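PDB 6ZJ8: virulence sensor protein BvgS from Bordetella pertussis, which acts as a sensor histidine kinase in virulence signalling, its PAS domain, the part described here, probably relaying signals toward the kinase. Local coordinates for residues T111-I119 against I131-T139. Sequence-based numbering, arbitrary orientation.
Sequences TRHVYQWTI and IIGGWIDIT
I119 and I132, Y115 and I136, and W117 and G134 each exchange two backbone hydrogen bonds, which zip strand 110-122 to strand 128-137 as the central antiparallel hairpin of the PAS sheet. Along its other edge strand 110-122 bonds to strand 99-107, through the backbones of R112, V114, Q116 and T118 with V105, R103, E101 and R99. W117 lies flat on the neighbouring strand: with CG held between its backbone N and carbonyl carbon (chi1 59°), the indole folds over the two glycines, and G133 CA sits 3.9 Å from the centroid of the six-membered ring of W117 in a CH-pi contact over the face. On the other face of the sheet V114 CG1 touches W135 CD1 at 4.0 Å, and the W135 ring also meets the rings of F87 and Y53. Buried Q116 NE2 makes weak hydrogen bonds to the carbonyl oxygens of F87 and E86.

Where the strand gives way to helix 138-155, the pairing changes character. T139 OG1, turned beside its own backbone N (chi1 -62°), accepts from H113 N at 2.8 Å and nearly straight, 170°. H113 O receives I138 N at 2.7 Å and, weakly, T139 N, so both backbone polar atoms of H113 are satisfied by I138 and T139; its NE2 bonds to D102. D137, the N-cap, gives OD1 to E140 N. Its OD2 accepts a hydrogen bond from a water that accepts from R112 NH1 at 2.7 Å, in the guanidinium plane; the two charges stay 4.5 Å apart, NH1 to OD2. R112 NE and NH2 are taken by the carbonyls of R110 and L107. Strand 110-122 is thus hydrogen-bonded to the start of the helix that its partner strand runs into, a polar junction consistent with passing changes in the PAS core on toward the kinase.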
ATOM      1  N   THR A 111       9.403 -10.348   9.373  1.00 53.44           N
ATOM      2  CA  THR A 111       8.772 -10.918   8.190  1.00 54.07           C
ATOM      3  C   THR A 111       7.260 -10.927   8.380  1.00 53.02           C
ATOM      4  O   THR A 111       6.758 -11.471   9.369  1.00 53.68           O
ATOM      5  CB  THR A 111       9.277 -12.338   7.923  1.00 53.81           C
ATOM      6  OG1 THR A 111      10.705 -12.326   7.788  1.00 54.88           O
ATOM      7  CG2 THR A 111       8.660 -12.893   6.647  1.00 53.69           C
ATOM      8  N   ARG A 112       6.539 -10.325   7.433  1.00 51.10           N
ATOM      9  CA  ARG A 112       5.092 -10.194   7.507  1.00 55.87           C
ATOM     10  C   ARG A 112       4.445 -10.909   6.330  1.00 58.99           C
ATOM     11  O   ARG A 112       4.900 -10.785   5.189  1.00 51.10           O
ATOM     12  CB  ARG A 112       4.653  -8.724   7.497  1.00 52.23           C
ATOM     13  CG  ARG A 112       5.522  -7.791   8.311  1.00 53.40           C
ATOM     14  CD  ARG A 112       6.452  -6.994   7.410  1.00 54.81           C
ATOM     15  NE  ARG A 112       7.469  -6.285   8.174  1.00 52.77           N
ATOM     16  CZ  ARG A 112       7.304  -5.088   8.726  1.00 53.65           C
ATOM     17  NH1 ARG A 112       6.150  -4.439   8.607  1.00 52.89           N
ATOM     18  NH2 ARG A 112       8.303  -4.539   9.400  1.00 55.08           N
ATOM     19  N   HIS A 113       3.382 -11.655   6.619  1.00 51.04           N
ATOM     20  CA  HIS A 113       2.510 -12.197   5.586  1.00 52.47           C
ATOM     21  C   HIS A 113       1.495 -11.126   5.204  1.00 49.89           C
ATOM     22  O   HIS A 113       0.752 -10.640   6.064  1.00 53.93           O
ATOM     23  CB  HIS A 113       1.817 -13.454   6.102  1.00 52.70           C
ATOM     24  CG  HIS A 113       0.929 -14.115   5.096  1.00 53.55           C
ATOM     25  ND1 HIS A 113      -0.154 -14.886   5.456  1.00 53.57           N
ATOM     26  CD2 HIS A 113       0.968 -14.130   3.742  1.00 53.44           C
ATOM     27  CE1 HIS A 113      -0.747 -15.345   4.369  1.00 54.21           C
ATOM     28  NE2 HIS A 113      -0.086 -14.900   3.314  1.00 54.49           N
ATOM     29  N   VAL A 114       1.471 -10.745   3.928  1.00 54.78           N
ATOM     30  CA  VAL A 114       0.646  -9.633   3.469  1.00 54.41           C
ATOM     31  C   VAL A 114      -0.265 -10.101   2.345  1.00 58.84           C
ATOM     32  O   VAL A 114       0.092 -10.962   1.535  1.00 53.34           O
ATOM     33  CB  VAL A 114       1.503  -8.435   3.000  1.00 54.81           C
ATOM     34  CG1 VAL A 114       2.315  -7.882   4.158  1.00 54.34           C
ATOM     35  CG2 VAL A 114       2.411  -8.839   1.841  1.00 56.34           C
ATOM     36  N   TYR A 115      -1.457  -9.513   2.304  1.00 52.91           N
ATOM     37  CA  TYR A 115      -2.441  -9.747   1.253  1.00 55.09           C
ATOM     38  C   TYR A 115      -2.468  -8.504   0.370  1.00 55.63           C
ATOM     39  O   TYR A 115      -2.910  -7.436   0.809  1.00 53.90           O
ATOM     40  CB  TYR A 115      -3.811 -10.037   1.862  1.00 55.19           C
ATOM     41  CG  TYR A 115      -4.860 -10.462   0.862  1.00 56.92           C
ATOM     42  CD1 TYR A 115      -4.814 -11.718   0.275  1.00 58.38           C
ATOM     43  CD2 TYR A 115      -5.905  -9.616   0.517  1.00 58.53           C
ATOM     44  CE1 TYR A 115      -5.770 -12.117  -0.637  1.00 61.25           C
ATOM     45  CE2 TYR A 115      -6.870 -10.007  -0.396  1.00 61.40           C
ATOM     46  CZ  TYR A 115      -6.798 -11.259  -0.969  1.00 63.81           C
ATOM     47  OH  TYR A 115      -7.752 -11.658  -1.879  1.00 67.06           O
ATOM     48  N   GLN A 116      -1.998  -8.643  -0.867  1.00 55.64           N
ATOM     49  CA  GLN A 116      -1.815  -7.529  -1.785  1.00 56.73           C
ATOM     50  C   GLN A 116      -2.935  -7.487  -2.819  1.00 58.84           C
ATOM     51  O   GLN A 116      -3.465  -8.524  -3.227  1.00 59.76           O
ATOM     52  CB  GLN A 116      -0.464  -7.640  -2.495  1.00 57.88           C
ATOM     53  CG  GLN A 116       0.725  -7.782  -1.560  1.00 57.25           C
ATOM     54  CD  GLN A 116       1.938  -8.365  -2.255  1.00 58.74           C
ATOM     55  OE1 GLN A 116       1.878  -9.459  -2.816  1.00 58.70           O
ATOM     56  NE2 GLN A 116       3.047  -7.637  -2.224  1.00 59.02           N
ATOM     57  N   TRP A 117      -3.279  -6.276  -3.256  1.00 58.50           N
ATOM     58  CA  TRP A 117      -4.387  -6.101  -4.186  1.00 61.00           C
ATOM     59  C   TRP A 117      -4.180  -4.848  -5.023  1.00 61.39           C
ATOM     60  O   TRP A 117      -3.512  -3.901  -4.600  1.00 60.96           O
ATOM     61  CB  TRP A 117      -5.720  -6.012  -3.434  1.00 59.61           C
ATOM     62  CG  TRP A 117      -5.768  -4.875  -2.463  1.00 58.05           C
ATOM     63  CD1 TRP A 117      -5.302  -4.874  -1.182  1.00 56.83           C
ATOM     64  CD2 TRP A 117      -6.307  -3.569  -2.695  1.00 58.02           C
ATOM     65  NE1 TRP A 117      -5.518  -3.649  -0.601  1.00 56.31           N
ATOM     66  CE2 TRP A 117      -6.135  -2.829  -1.509  1.00 57.09           C
ATOM     67  CE3 TRP A 117      -6.919  -2.953  -3.791  1.00 59.62           C
ATOM     68  CZ2 TRP A 117      -6.555  -1.506  -1.386  1.00 56.54           C
ATOM     69  CZ3 TRP A 117      -7.335  -1.638  -3.668  1.00 59.13           C
ATOM     70  CH2 TRP A 117      -7.152  -0.930  -2.474  1.00 57.15           C
ATOM     71  N   THR A 118      -4.765  -4.854  -6.223  1.00 65.14           N
ATOM     72  CA  THR A 118      -4.781  -3.680  -7.083  1.00 66.07           C
ATOM     73  C   THR A 118      -6.067  -3.675  -7.895  1.00 68.93           C
ATOM     74  O   THR A 118      -6.544  -4.729  -8.324  1.00 71.71           O
ATOM     75  CB  THR A 118      -3.575  -3.636  -8.033  1.00 67.23           C
ATOM     76  OG1 THR A 118      -3.578  -4.794  -8.875  1.00 70.17           O
ATOM     77  CG2 THR A 118      -2.270  -3.577  -7.253  1.00 65.58           C
ATOM     78  N   ILE A 119      -6.623  -2.478  -8.104  1.00 67.79           N
ATOM     79  CA  ILE A 119      -7.811  -2.287  -8.916  1.00 70.89           C
ATOM     80  C   ILE A 119      -7.476  -1.242  -9.981  1.00 72.09           C
ATOM     81  O   ILE A 119      -7.083  -0.124  -9.630  1.00 71.25           O
ATOM     82  CB  ILE A 119      -9.026  -1.827  -8.093  1.00 69.95           C
ATOM     83  CG1 ILE A 119      -9.294  -2.772  -6.919  1.00 69.74           C
ATOM     84  CG2 ILE A 119     -10.260  -1.735  -8.984  1.00 72.15           C
ATOM     85  CD1 ILE A 119      -9.992  -4.045  -7.313  1.00 73.58           C
ATOM     86  N   ILE A 131      -3.875   2.610 -11.287  1.00 73.35           N
ATOM     87  CA  ILE A 131      -4.321   1.529 -10.421  1.00 70.58           C
ATOM     88  C   ILE A 131      -4.448   2.057  -9.000  1.00 67.45           C
ATOM     89  O   ILE A 131      -3.649   2.892  -8.561  1.00 67.03           O
ATOM     90  CB  ILE A 131      -3.359   0.322 -10.458  1.00 70.13           C
ATOM     91  CG1 ILE A 131      -1.939   0.746 -10.074  1.00 69.06           C
ATOM     92  CG2 ILE A 131      -3.368  -0.322 -11.836  1.00 72.45           C
ATOM     93  CD1 ILE A 131      -1.225  -0.264  -9.209  1.00 66.15           C
ATOM     94  N   ILE A 132      -5.463   1.580  -8.293  1.00 66.21           N
ATOM     95  CA  ILE A 132      -5.571   1.736  -6.849  1.00 63.21           C
ATOM     96  C   ILE A 132      -5.119   0.424  -6.226  1.00 62.69           C
ATOM     97  O   ILE A 132      -5.480  -0.656  -6.710  1.00 63.78           O
ATOM     98  CB  ILE A 132      -7.009   2.088  -6.428  1.00 62.51           C
ATOM     99  CG1 ILE A 132      -7.509   3.324  -7.183  1.00 65.33           C
ATOM    100  CG2 ILE A 132      -7.072   2.331  -4.930  1.00 59.51           C
ATOM    101  CD1 ILE A 132      -8.964   3.238  -7.608  1.00 70.14           C
ATOM    102  N   GLY A 133      -4.320   0.505  -5.167  1.00 60.48           N
ATOM    103  CA  GLY A 133      -3.788  -0.711  -4.585  1.00 59.43           C
ATOM    104  C   GLY A 133      -3.416  -0.537  -3.130  1.00 58.44           C
ATOM    105  O   GLY A 133      -3.550   0.543  -2.549  1.00 57.50           O
ATOM    106  N   GLY A 134      -2.944  -1.634  -2.550  1.00 58.45           N
ATOM    107  CA  GLY A 134      -2.539  -1.645  -1.161  1.00 55.62           C
ATOM    108  C   GLY A 134      -2.331  -3.071  -0.696  1.00 53.48           C
ATOM    109  O   GLY A 134      -2.243  -3.999  -1.502  1.00 58.12           O
ATOM    110  N   TRP A 135      -2.256  -3.229   0.623  1.00 54.90           N
ATOM    111  CA  TRP A 135      -2.092  -4.558   1.192  1.00 52.67           C
ATOM    112  C   TRP A 135      -2.611  -4.564   2.622  1.00 52.09           C
ATOM    113  O   TRP A 135      -2.822  -3.514   3.234  1.00 51.10           O
ATOM    114  CB  TRP A 135      -0.628  -5.012   1.141  1.00 52.88           C
ATOM    115  CG  TRP A 135       0.304  -4.168   1.953  1.00 52.58           C
ATOM    116  CD1 TRP A 135       0.630  -4.339   3.268  1.00 51.51           C
ATOM    117  CD2 TRP A 135       1.043  -3.025   1.503  1.00 52.28           C
ATOM    118  NE1 TRP A 135       1.523  -3.372   3.665  1.00 51.61           N
ATOM    119  CE2 TRP A 135       1.793  -2.553   2.600  1.00 52.20           C
ATOM    120  CE3 TRP A 135       1.142  -2.355   0.281  1.00 53.20           C
ATOM    121  CZ2 TRP A 135       2.630  -1.442   2.511  1.00 52.84           C
ATOM    122  CZ3 TRP A 135       1.975  -1.251   0.194  1.00 53.26           C
ATOM    123  CH2 TRP A 135       2.706  -0.806   1.303  1.00 53.22           C
ATOM    124  N   ILE A 136      -2.819  -5.772   3.139  1.00 51.35           N
ATOM    125  CA  ILE A 136      -3.259  -6.000   4.510  1.00 50.81           C
ATOM    126  C   ILE A 136      -2.213  -6.872   5.189  1.00 51.24           C
ATOM    127  O   ILE A 136      -1.844  -7.928   4.664  1.00 51.09           O
ATOM    128  CB  ILE A 136      -4.641  -6.675   4.566  1.00 50.38           C
ATOM    129  CG1 ILE A 136      -5.665  -5.884   3.751  1.00 51.43           C
ATOM    130  CG2 ILE A 136      -5.107  -6.825   6.020  1.00 50.88           C
ATOM    131  CD1 ILE A 136      -7.003  -6.570   3.644  1.00 56.08           C
ATOM    132  N   ASP A 137      -1.736  -6.432   6.347  1.00 50.73           N
ATOM    133  CA  ASP A 137      -0.763  -7.203   7.116  1.00 54.02           C
ATOM    134  C   ASP A 137      -1.509  -8.320   7.838  1.00 54.05           C
ATOM    135  O   ASP A 137      -2.175  -8.090   8.850  1.00 57.98           O
ATOM    136  CB  ASP A 137      -0.013  -6.297   8.086  1.00 50.48           C
ATOM    137  CG  ASP A 137       1.168  -6.990   8.739  1.00 50.30           C
ATOM    138  OD1 ASP A 137       1.147  -8.234   8.850  1.00 50.60           O
ATOM    139  OD2 ASP A 137       2.117  -6.290   9.146  1.00 51.07           O
ATOM    140  N   ILE A 138      -1.400  -9.542   7.307  1.00 55.79           N
ATOM    141  CA  ILE A 138      -2.101 -10.678   7.898  1.00 56.87           C
ATOM    142  C   ILE A 138      -1.446 -11.082   9.212  1.00 49.93           C
ATOM    143  O   ILE A 138      -2.129 -11.420  10.186  1.00 53.64           O
ATOM    144  CB  ILE A 138      -2.142 -11.854   6.906  1.00 55.03           C
ATOM    145  CG1 ILE A 138      -2.776 -11.424   5.579  1.00 54.27           C
ATOM    146  CG2 ILE A 138      -2.895 -13.038   7.508  1.00 56.88           C
ATOM    147  CD1 ILE A 138      -4.213 -10.947   5.700  1.00 56.92           C
ATOM    148  N   THR A 139      -0.112 -11.056   9.259  1.00 62.03           N
ATOM    149  CA  THR A 139       0.600 -11.420  10.478  1.00 46.05           C
ATOM    150  C   THR A 139       0.171 -10.548  11.650  1.00 77.70           C
ATOM    151  O   THR A 139       0.111 -11.017  12.794  1.00 50.73           O
ATOM    152  CB  THR A 139       2.107 -11.305  10.253  1.00 51.05           C
ATOM    153  OG1 THR A 139       2.505 -12.216   9.223  1.00 52.52           O
ATOM    154  CG2 THR A 139       2.867 -11.616  11.532  1.00 53.84           C
TER
HETATM  155  O   HOH W   1       3.857  -4.862   7.244  1.00 50.24           O